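Local coordinates for protein particle-associated lyase (PDB 4Y9V) that probably degrades the capsular polysaccharide of Acinetobacter baumannii, acting as the tailspike lyase of bacteriophage AP22, at residues L399-E410 / S433-S442; H46-M54 / I62-D72. All coordinates share one frame; numbering follows the deposited sequence. Where two conformers were deposited one is given.

Interaction 1. Residues L399-E410 / S433-S442; sequences LNSWSLVHGIIE and SAGIVTIRQS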
loop_
_atom_site.group_PDB
_atom_site.type_symbol
_atom_site.label_atom_id
_atom_site.label_comp_id
_atom_site.label_asym_id
_atom_site.label_seq_id
_atom_site.Cartn_x
_atom_site.Cartn_y
_atom_site.Cartn_z
ATOM N N LEU A 399 29.404 -3.476 -3.170
ATOM C CA LEU A 399 28.429 -4.052 -4.093
ATOM C C LEU A 399 29.073 -4.504 -5.406
ATOM O O LEU A 399 28.439 -4.530 -6.462
ATOM C CB LEU A 399 27.237 -3.124 -4.338
ATOM C CG LEU A 399 26.360 -2.900 -3.079
ATOM C CD1 LEU A 399 25.654 -1.557 -3.167
ATOM C CD2 LEU A 399 25.369 -4.024 -2.920
ATOM N N ASN A 400 30.325 -4.929 -5.312
ATOM C CA ASN A 400 31.087 -5.376 -6.480
ATOM C C ASN A 400 30.904 -6.849 -6.783
ATOM O O ASN A 400 30.978 -7.243 -7.947
ATOM C CB ASN A 400 32.584 -5.078 -6.286
ATOM C CG ASN A 400 33.186 -5.818 -5.120
ATOM O OD1 ASN A 400 32.778 -5.570 -3.993
ATOM N ND2 ASN A 400 34.117 -6.698 -5.382
ATOM N N SER A 401 30.657 -7.656 -5.748
ATOM C CA SER A 401 30.491 -9.097 -5.947
ATOM C C SER A 401 29.019 -9.466 -6.035
ATOM O O SER A 401 28.659 -10.370 -6.807
ATOM C CB SER A 401 31.221 -9.843 -4.833
ATOM O OG SER A 401 31.078 -11.219 -5.067
ATOM N N TRP A 402 28.140 -8.807 -5.284
ATOM C CA TRP A 402 26.726 -8.962 -5.418
ATOM C C TRP A 402 26.134 -7.556 -5.507
ATOM O O TRP A 402 26.463 -6.680 -4.714
ATOM C CB TRP A 402 26.093 -9.718 -4.205
ATOM C CG TRP A 402 26.649 -11.096 -4.086
ATOM C CD1 TRP A 402 27.777 -11.491 -3.414
ATOM C CD2 TRP A 402 26.130 -12.281 -4.716
ATOM N NE1 TRP A 402 28.001 -12.828 -3.592
ATOM C CE2 TRP A 402 27.000 -13.344 -4.379
ATOM C CE3 TRP A 402 25.020 -12.522 -5.520
ATOM C CZ2 TRP A 402 26.783 -14.631 -4.840
ATOM C CZ3 TRP A 402 24.803 -13.819 -5.978
ATOM C CH2 TRP A 402 25.685 -14.844 -5.629
ATOM N N SER A 403 25.263 -7.359 -6.507
ATOM C CA SER A 403 24.585 -6.099 -6.691
ATOM C C SER A 403 23.460 -5.926 -5.657
ATOM O O SER A 403 23.119 -6.829 -4.913
ATOM C CB SER A 403 24.019 -6.037 -8.094
ATOM O OG SER A 403 25.033 -5.856 -9.072
ATOM N N LEU A 404 22.892 -4.719 -5.637
ATOM C CA LEU A 404 21.791 -4.447 -4.711
ATOM C C LEU A 404 20.700 -5.536 -4.825
ATOM O O LEU A 404 20.221 -6.059 -3.810
ATOM C CB LEU A 404 21.198 -3.070 -4.990
ATOM C CG LEU A 404 20.135 -2.634 -3.962
ATOM C CD1 LEU A 404 20.781 -2.168 -2.702
ATOM C CD2 LEU A 404 19.247 -1.527 -4.572
ATOM N N VAL A 405 20.320 -5.799 -6.060
ATOM C CA VAL A 405 19.337 -6.803 -6.454
ATOM C C VAL A 405 20.074 -7.714 -7.438
ATOM O O VAL A 405 20.565 -7.239 -8.446
ATOM C CB VAL A 405 18.138 -6.130 -7.146
ATOM C CG1 VAL A 405 17.116 -7.188 -7.539
ATOM C CG2 VAL A 405 17.532 -5.032 -6.278
ATOM N N HIS A 406 20.165 -9.016 -7.103
ATOM C CA HIS A 406 21.008 -9.894 -7.877
ATOM C C HIS A 406 20.285 -11.220 -8.103
ATOM O O HIS A 406 19.748 -11.786 -7.155
ATOM C CB HIS A 406 22.350 -10.135 -7.149
ATOM C CG HIS A 406 23.483 -10.511 -8.032
ATOM N ND1 HIS A 406 24.560 -9.672 -8.173
ATOM C CD2 HIS A 406 23.689 -11.606 -8.816
ATOM C CE1 HIS A 406 25.379 -10.259 -9.012
ATOM N NE2 HIS A 406 24.905 -11.430 -9.409
ATOM N N GLY A 407 20.302 -11.660 -9.342
ATOM C CA GLY A 407 19.729 -12.954 -9.683
ATOM C C GLY A 407 20.726 -13.816 -10.416
ATOM O O GLY A 407 21.506 -13.322 -11.233
ATOM N N ILE A 408 20.669 -15.112 -10.129
ATOM C CA ILE A 408 21.485 -16.111 -10.803
ATOM C C ILE A 408 20.545 -17.171 -11.356
ATOM O O ILE A 408 19.784 -17.793 -10.656
ATOM C CB ILE A 408 22.479 -16.787 -9.841
ATOM C CG1 ILE A 408 23.363 -15.760 -9.134
ATOM C CG2 ILE A 408 23.250 -17.856 -10.591
ATOM C CD1 ILE A 408 24.351 -15.038 -9.997
ATOM N N ILE A 409 20.612 -17.332 -12.695
ATOM C CA ILE A 409 19.765 -18.295 -13.393
ATOM C C ILE A 409 20.564 -19.561 -13.595
ATOM O O ILE A 409 21.472 -19.627 -14.439
ATOM C CB ILE A 409 19.261 -17.706 -14.720
ATOM C CG1 ILE A 409 18.420 -16.452 -14.455
ATOM C CG2 ILE A 409 18.462 -18.733 -15.482
ATOM C CD1 ILE A 409 18.079 -15.658 -15.706
ATOM N N GLU A 410 20.261 -20.615 -12.835
ATOM C CA GLU A 410 20.984 -21.870 -12.949
ATOM C C GLU A 410 20.198 -22.968 -13.649
ATOM O O GLU A 410 20.724 -24.044 -13.931
ATOM C CB GLU A 410 21.358 -22.412 -11.580
ATOM C CG GLU A 410 22.138 -21.592 -10.650
ATOM C CD GLU A 410 22.209 -22.037 -9.173
ATOM O OE1 GLU A 410 21.373 -22.872 -8.701
ATOM O OE2 GLU A 410 23.083 -21.414 -8.558
ATOM N N SER A 433 32.655 -0.460 -8.844
ATOM C CA SER A 433 32.102 -1.648 -9.480
ATOM C C SER A 433 30.668 -1.975 -9.004
ATOM O O SER A 433 30.172 -3.039 -9.274
ATOM C CB SER A 433 33.004 -2.862 -9.245
ATOM O OG SER A 433 34.267 -2.592 -9.835
ATOM N N ALA A 434 30.049 -1.045 -8.283
ATOM C CA ALA A 434 28.719 -1.322 -7.725
ATOM C C ALA A 434 27.676 -1.450 -8.827
ATOM O O ALA A 434 27.692 -0.688 -9.803
ATOM C CB ALA A 434 28.336 -0.236 -6.744
ATOM N N GLY A 435 26.719 -2.325 -8.623
ATOM C CA GLY A 435 25.567 -2.456 -9.485
ATOM C C GLY A 435 24.265 -2.413 -8.681
ATOM O O GLY A 435 24.214 -2.841 -7.541
ATOM N N ILE A 436 23.205 -1.916 -9.352
ATOM C CA ILE A 436 21.864 -1.936 -8.750
ATOM C C ILE A 436 21.143 -3.222 -9.066
ATOM O O ILE A 436 20.810 -3.972 -8.146
ATOM C CB ILE A 436 21.063 -0.654 -9.098
ATOM C CG1 ILE A 436 21.818 0.618 -8.692
ATOM C CG2 ILE A 436 19.691 -0.720 -8.448
ATOM C CD1 ILE A 436 22.310 0.649 -7.259
ATOM N N VAL A 437 20.874 -3.509 -10.349
ATOM C CA VAL A 437 20.267 -4.782 -10.753
ATOM C C VAL A 437 21.234 -5.507 -11.664
ATOM O O VAL A 437 21.636 -4.983 -12.699
ATOM C CB VAL A 437 18.920 -4.590 -11.492
ATOM C CG1 VAL A 437 18.356 -5.932 -11.934
ATOM C CG2 VAL A 437 17.907 -3.853 -10.626
ATOM N N THR A 438 21.588 -6.733 -11.263
ATOM C CA THR A 438 22.384 -7.627 -12.103
ATOM C C THR A 438 21.698 -9.001 -12.151
ATOM O O THR A 438 21.379 -9.556 -11.104
ATOM C CB THR A 438 23.808 -7.795 -11.574
ATOM O OG1 THR A 438 24.435 -6.513 -11.576
ATOM C CG2 THR A 438 24.619 -8.781 -12.405
ATOM N N ILE A 439 21.506 -9.520 -13.353
ATOM C CA ILE A 439 21.057 -10.898 -13.572
ATOM C C ILE A 439 22.188 -11.589 -14.366
ATOM O O ILE A 439 22.577 -11.082 -15.423
ATOM C CB ILE A 439 19.748 -10.969 -14.347
ATOM C CG1 ILE A 439 18.612 -10.144 -13.685
ATOM C CG2 ILE A 439 19.370 -12.442 -14.599
ATOM C CD1 ILE A 439 18.152 -10.721 -12.347
ATOM N N ARG A 440 22.663 -12.736 -13.870
ATOM C CA ARG A 440 23.620 -13.546 -14.580
ATOM C C ARG A 440 23.074 -14.948 -14.803
ATOM O O ARG A 440 22.410 -15.503 -13.934
ATOM C CB ARG A 440 24.951 -13.685 -13.844
ATOM C CG ARG A 440 25.657 -12.368 -13.510
ATOM C CD ARG A 440 26.120 -11.583 -14.698
ATOM N NE ARG A 440 27.162 -12.219 -15.522
ATOM C CZ ARG A 440 28.460 -12.092 -15.286
ATOM N NH1 ARG A 440 28.932 -11.502 -14.216
ATOM N NH2 ARG A 440 29.324 -12.590 -16.197
ATOM N N GLN A 441 23.390 -15.520 -15.950
ATOM C CA GLN A 441 23.248 -16.963 -16.161
ATOM C C GLN A 441 24.429 -17.664 -15.532
ATOM O O GLN A 441 25.582 -17.278 -15.741
ATOM C CB GLN A 441 23.102 -17.277 -17.646
ATOM C CG GLN A 441 22.992 -18.763 -17.936
ATOM C CD GLN A 441 22.670 -19.045 -19.398
ATOM O OE1 GLN A 441 22.107 -18.192 -20.091
ATOM N NE2 GLN A 441 23.001 -20.246 -19.839
ATOM N N SER A 442 24.181 -18.720 -14.766
ATOM C CA SER A 442 25.256 -19.505 -14.188
ATOM C C SER A 442 26.060 -20.217 -15.281
ATOM O O SER A 442 25.508 -20.746 -16.223
ATOM C CB SER A 442 24.637 -20.583 -13.294
ATOM O OG SER A 442 25.659 -21.370 -12.741
HETATM O O HOH W 1 26.050 -20.641 -10.142
#
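Ser-403 and Thr-438 each set the hydroxyl opposite their own carbonyl carbon and beside their backbone N (chi1 -73° and -61°), turning the two oxygens to face one another across the two segments. Ser-403 OG and Thr-438 OG1 are 2.7 Å apart in a hydrogen bond whose direction is open, and Thr-438 OG1 is also bonded to His-470, one strand further on. Strand pairing sets Thr-438 CB over the imidazole of His-406, 4.1 Å from the ring centroid, a CH-pi contact with the threonine carbonyl towards the rim of that face; the torsion leaves Thr-438 CG2, anti to the backbone N, 3.8 Å from His-406 CE1. Trp-402 CE3 lies over the rim of the opposite face, 3.5 Å above the ring plane. At the edge, Ser-403 N gives a nearly straight 2.9 Å bond to His-406 ND1, which fixes the ring's rotation and leaves NE2 as the likely site of the ring proton.

Strands 405-409 and 438-441 run parallel, 14° apart, joined by a regular ladder. Odd-numbered residues of 405-409 do the bonding: Val-405 N donates to Ile-436 O, then Gly-407 N to Thr-438 O at 2.9 Å and Ile-409 N to Arg-440 O at 2.8 Å, while their carbonyls accept from Thr-438, Arg-440 and Ser-442. The face with Val-405, Ile-409, Val-437 and Ile-439 is largely apolar: Ile-409 touches Val-453, and Val-437 touches Val-455 and Ile-457. Gln-441 lies there too, NE2 bonded to the carbonyls of Leu-445 and Glu-447. Before the corner at 436-437, Leu-404 CD2 lies alongside Ile-436 CG2, and both side chains reach Ile-426. Parallel strands paired in register on successive coils, with that corner, mark the right-handed parallel beta-helix of the pectin lyase-like family.

Interaction 2. Residues H46-M54 / I62-D72; sequences HLDTYLKKM and ISTVLNQVKSD. With EDO (1,2-ethanediol), chain F; EDO (1,2-ethanediol), chain G; EDO (1,2-ethanediol), chain I.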
loop_
_atom_site.group_PDB
_atom_site.type_symbol
_atom_site.label_atom_id
_atom_site.label_comp_id
_atom_site.label_asym_id
_atom_site.label_seq_id
_atom_site.Cartn_x
_atom_site.Cartn_y
_atom_site.Cartn_z
ATOM N N HIS A 46 -11.949 -28.782 32.836
ATOM C CA HIS A 46 -10.714 -28.259 33.405
ATOM C C HIS A 46 -9.666 -29.334 33.488
ATOM O O HIS A 46 -9.934 -30.442 33.909
ATOM C CB HIS A 46 -10.979 -27.746 34.825
ATOM C CG HIS A 46 -11.875 -26.557 34.924
ATOM N ND1 HIS A 46 -11.370 -25.293 34.722
ATOM C CD2 HIS A 46 -13.189 -26.423 35.183
ATOM C CE1 HIS A 46 -12.374 -24.420 34.858
ATOM N NE2 HIS A 46 -13.491 -25.090 35.153
ATOM N N LEU A 47 -8.409 -28.966 33.207
ATOM C CA LEU A 47 -7.326 -29.928 33.323
ATOM C C LEU A 47 -7.234 -30.481 34.745
ATOM O O LEU A 47 -6.954 -31.654 34.944
ATOM C CB LEU A 47 -6.001 -29.303 32.876
ATOM C CG LEU A 47 -4.813 -30.240 32.878
ATOM C CD1 LEU A 47 -4.984 -31.349 31.846
ATOM C CD2 LEU A 47 -3.538 -29.479 32.635
ATOM N N ASP A 48 -7.470 -29.627 35.755
ATOM C CA ASP A 48 -7.259 -30.066 37.136
ATOM C C ASP A 48 -8.167 -31.244 37.512
ATOM O O ASP A 48 -7.739 -32.092 38.306
ATOM C CB ASP A 48 -7.488 -28.919 38.114
ATOM C CG ASP A 48 -6.244 -28.057 38.334
ATOM O OD1 ASP A 48 -5.631 -27.646 37.339
ATOM O OD2 ASP A 48 -5.953 -27.757 39.500
ATOM N N THR A 49 -9.399 -31.308 37.015
ATOM C CA THR A 49 -10.243 -32.444 37.345
ATOM C C THR A 49 -9.684 -33.723 36.767
ATOM O O THR A 49 -9.724 -34.804 37.397
ATOM C CB THR A 49 -11.706 -32.216 36.897
ATOM O OG1 THR A 49 -11.733 -32.061 35.514
ATOM C CG2 THR A 49 -12.357 -31.101 37.667
ATOM N N TYR A 50 -9.151 -33.691 35.537
ATOM C CA TYR A 50 -8.499 -34.789 34.922
ATOM C C TYR A 50 -7.245 -35.234 35.674
ATOM O O TYR A 50 -6.991 -36.440 35.855
ATOM C CB TYR A 50 -8.115 -34.505 33.434
ATOM C CG TYR A 50 -9.217 -34.888 32.466
ATOM C CD1 TYR A 50 -10.269 -34.040 32.173
ATOM C CD2 TYR A 50 -9.167 -36.103 31.827
ATOM C CE1 TYR A 50 -11.258 -34.443 31.265
ATOM C CE2 TYR A 50 -10.141 -36.510 30.923
ATOM C CZ TYR A 50 -11.178 -35.675 30.655
ATOM O OH TYR A 50 -12.183 -36.034 29.768
ATOM N N LEU A 51 -6.430 -34.276 36.103
ATOM C CA LEU A 51 -5.246 -34.620 36.874
ATOM C C LEU A 51 -5.619 -35.388 38.125
ATOM O O LEU A 51 -5.009 -36.411 38.478
ATOM C CB LEU A 51 -4.446 -33.345 37.223
ATOM C CG LEU A 51 -3.794 -32.653 36.008
ATOM C CD1 LEU A 51 -3.294 -31.293 36.408
ATOM C CD2 LEU A 51 -2.659 -33.429 35.451
ATOM N N LYS A 52 -6.632 -34.920 38.856
ATOM C CA LYS A 52 -7.073 -35.627 40.048
ATOM C C LYS A 52 -7.570 -37.008 39.693
ATOM O O LYS A 52 -7.171 -38.025 40.313
ATOM C CB LYS A 52 -8.184 -34.888 40.789
ATOM C CG LYS A 52 -8.664 -35.637 42.054
ATOM C CD LYS A 52 -7.736 -35.407 43.222
ATOM C CE LYS A 52 -8.119 -36.230 44.415
ATOM N NZ LYS A 52 -8.000 -37.701 44.181
ATOM N N LYS A 53 -8.452 -37.120 38.725
ATOM C CA LYS A 53 -9.123 -38.394 38.472
ATOM C C LYS A 53 -8.130 -39.427 37.970
ATOM O O LYS A 53 -8.251 -40.621 38.291
ATOM C CB LYS A 53 -10.308 -38.196 37.520
ATOM C CG LYS A 53 -11.203 -39.386 37.409
ATOM C CD LYS A 53 -11.731 -39.891 38.735
ATOM C CE LYS A 53 -12.930 -40.822 38.566
ATOM N NZ LYS A 53 -13.226 -41.525 39.870
ATOM N N MET A 54 -7.161 -39.013 37.162
ATOM C CA MET A 54 -6.147 -39.874 36.627
ATOM C C MET A 54 -4.955 -40.085 37.574
ATOM O O MET A 54 -4.030 -40.830 37.270
ATOM C CB MET A 54 -5.659 -39.354 35.269
ATOM C CG MET A 54 -6.748 -39.400 34.224
ATOM S SD MET A 54 -6.241 -38.789 32.604
ATOM C CE MET A 54 -5.022 -40.015 32.154
ATOM N N ILE A 62 2.288 -34.782 31.839
ATOM C CA ILE A 62 0.859 -34.795 31.642
ATOM C C ILE A 62 0.451 -35.306 30.257
ATOM O O ILE A 62 -0.720 -35.223 29.909
ATOM C CB ILE A 62 0.215 -33.421 31.923
ATOM C CG1 ILE A 62 0.570 -32.383 30.852
ATOM C CG2 ILE A 62 0.520 -32.946 33.334
ATOM C CD1 ILE A 62 -0.333 -31.163 30.860
ATOM N N SER A 63 1.395 -35.882 29.509
ATOM C CA SER A 63 1.057 -36.396 28.172
ATOM C C SER A 63 -0.154 -37.331 28.178
ATOM O O SER A 63 -1.039 -37.205 27.316
ATOM C CB SER A 63 2.236 -37.139 27.598
ATOM O OG SER A 63 3.344 -36.264 27.369
ATOM N N THR A 64 -0.199 -38.271 29.107
ATOM C CA THR A 64 -1.314 -39.209 29.116
ATOM C C THR A 64 -2.610 -38.490 29.415
ATOM O O THR A 64 -3.704 -38.952 28.976
ATOM C CB THR A 64 -1.149 -40.368 30.111
ATOM O OG1 THR A 64 -1.068 -39.868 31.436
ATOM C CG2 THR A 64 0.017 -41.256 29.749
ATOM N N VAL A 65 -2.582 -37.410 30.170
ATOM C CA VAL A 65 -3.760 -36.648 30.534
ATOM C C VAL A 65 -4.279 -35.884 29.323
ATOM O O VAL A 65 -5.467 -35.941 29.022
ATOM C CB VAL A 65 -3.470 -35.715 31.735
ATOM C CG1 VAL A 65 -4.743 -35.028 32.157
ATOM C CG2 VAL A 65 -2.880 -36.512 32.883
ATOM N N LEU A 66 -3.391 -35.156 28.629
ATOM C CA LEU A 66 -3.823 -34.475 27.391
ATOM C C LEU A 66 -4.381 -35.462 26.378
ATOM O O LEU A 66 -5.400 -35.214 25.743
ATOM C CB LEU A 66 -2.666 -33.678 26.797
ATOM C CG LEU A 66 -2.180 -32.494 27.661
ATOM C CD1 LEU A 66 -0.998 -31.852 26.960
ATOM C CD2 LEU A 66 -3.251 -31.453 27.899
ATOM N N ASN A 67 -3.701 -36.612 26.231
ATOM C CA ASN A 67 -4.213 -37.630 25.300
ATOM C C ASN A 67 -5.589 -38.134 25.746
ATOM O O ASN A 67 -6.450 -38.384 24.906
ATOM C CB ASN A 67 -3.216 -38.753 25.144
ATOM C CG ASN A 67 -2.083 -38.430 24.171
ATOM O OD1 ASN A 67 -2.332 -37.651 23.213
ATOM N ND2 ASN A 67 -0.908 -38.931 24.377
ATOM N N GLN A 68 -5.811 -38.310 27.073
ATOM C CA GLN A 68 -7.107 -38.797 27.524
ATOM C C GLN A 68 -8.199 -37.751 27.300
ATOM O O GLN A 68 -9.307 -38.097 26.891
ATOM C CB GLN A 68 -7.044 -39.214 28.999
ATOM C CG GLN A 68 -8.308 -39.938 29.413
ATOM C CD GLN A 68 -8.415 -41.295 28.735
ATOM O OE1 GLN A 68 -7.406 -42.016 28.619
ATOM N NE2 GLN A 68 -9.585 -41.641 28.289
ATOM N N VAL A 69 -7.900 -36.483 27.578
ATOM C CA VAL A 69 -8.884 -35.416 27.347
ATOM C C VAL A 69 -9.323 -35.417 25.871
ATOM O O VAL A 69 -10.552 -35.406 25.635
ATOM C CB VAL A 69 -8.285 -34.044 27.739
ATOM C CG1 VAL A 69 -9.213 -32.926 27.273
ATOM C CG2 VAL A 69 -8.021 -33.942 29.231
ATOM N N LYS A 70 -8.395 -35.454 24.957
ATOM C CA LYS A 70 -8.751 -35.406 23.533
ATOM C C LYS A 70 -9.444 -36.703 23.122
ATOM O O LYS A 70 -10.376 -36.695 22.326
ATOM C CB LYS A 70 -7.592 -35.040 22.630
ATOM C CG LYS A 70 -6.575 -36.036 22.333
ATOM C CD LYS A 70 -5.378 -35.518 21.490
ATOM C CE LYS A 70 -4.542 -36.713 20.964
ATOM N NZ LYS A 70 -5.234 -37.515 19.955
ATOM N N SER A 71 -9.057 -37.833 23.702
ATOM C CA SER A 71 -9.657 -39.113 23.367
ATOM C C SER A 71 -11.096 -39.157 23.869
ATOM O O SER A 71 -12.008 -39.848 23.321
ATOM C CB SER A 71 -8.882 -40.245 23.999
ATOM O OG SER A 71 -7.615 -40.396 23.359
ATOM N N ASP A 72 -11.360 -38.463 24.956
ATOM C CA ASP A 72 -12.671 -38.411 25.503
ATOM C C ASP A 72 -13.553 -37.473 24.601
ATOM O O ASP A 72 -14.739 -37.464 24.963
ATOM C CB ASP A 72 -12.682 -37.961 26.970
ATOM C CG ASP A 72 -12.134 -38.991 27.945
ATOM O OD1 ASP A 72 -11.937 -40.183 27.577
ATOM O OD2 ASP A 72 -11.919 -38.606 29.129
HETATM C C1 EDO F . -10.664 -39.504 33.374
HETATM O O1 EDO F . -10.595 -40.853 33.877
HETATM C C2 EDO F . -11.666 -39.442 32.265
HETATM O O2 EDO F . -11.252 -40.209 31.168
HETATM C C1 EDO G . -8.649 -23.512 35.407
HETATM O O1 EDO G . -8.709 -24.726 34.770
HETATM C C2 EDO G . -8.418 -22.313 34.453
HETATM O O2 EDO G . -9.535 -22.042 33.656
HETATM C C1 EDO I . -7.773 -29.088 42.093
HETATM O O1 EDO I . -7.770 -27.820 41.529
HETATM C C2 EDO I . -6.844 -29.385 43.245
HETATM O O2 EDO I . -5.463 -29.161 42.834
#
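Helices 47-54 and 63-71 pass each other with Tyr-50 and Val-65 nearest, their CA atoms 6.7 Å apart, while the segment axes come within 10.1 Å and their directions differ by 112°. Val-65 is the knob, seated in a hole formed by Leu-47, Tyr-50, Leu-51 and Met-54. Its two methyls divide the work: Val-65 CG1, anti to the backbone N (chi1 -175°), meets Tyr-50 CB at 3.6 Å and Leu-47 CD1, whereas CG2 faces Leu-51 CD2 and the sulfur of Met-54. Met-54 lies across the outer side, with SD 3.7 Å from Gln-68 CB. Deeper in, Leu-47 CD2 and Leu-51 CD2 reach Ile-62, and Leu-47 and Ile-62 both rest on Tyr-84. This pair of helices, joined by a single knob into a hole, precedes most of the strands of the chain and packs on strands 77-79 and 83-85, consistent with a cap at the N-terminal end of the beta-helix. Val-69 CG2 sits squarely over the centre of the Tyr-50 ring, 3.5 Å from its centroid, in a CH-pi contact. In one of the two conformers of Tyr-50, Tyr-50 OH donates to Asp-72 OD2 at 2.7 Å, where OD2 offers its anti lone pair. Asp-72 OD2 also accepts a 2.7 Å bond from O2 of the chain F ethanediol, probably from the crystallisation liquor, and OD1 is met from above the carboxylate plane by Gln-68 NE2.

Overall arrangement
After helix 37-42 and strand 45-46 the chain makes helix 47-54, passes through seven residues without helix or strand, and turns into helix 63-71; interaction 2 closes that short loop. It then runs through many strands before interaction 1, where 399-410 meets 433-442. The 22 residues between these segments include strands 417-422 and 424-427, so this contact closes a coil of the beta-helix. The two contacts follow in series, neither nesting nor crossing, on opposite sides of the chain's centre, their own centres 57 Å apart. Interaction 2 joins the two helices at the N-terminal end; interaction 1 joins successive coils within the pectin lyase-like region.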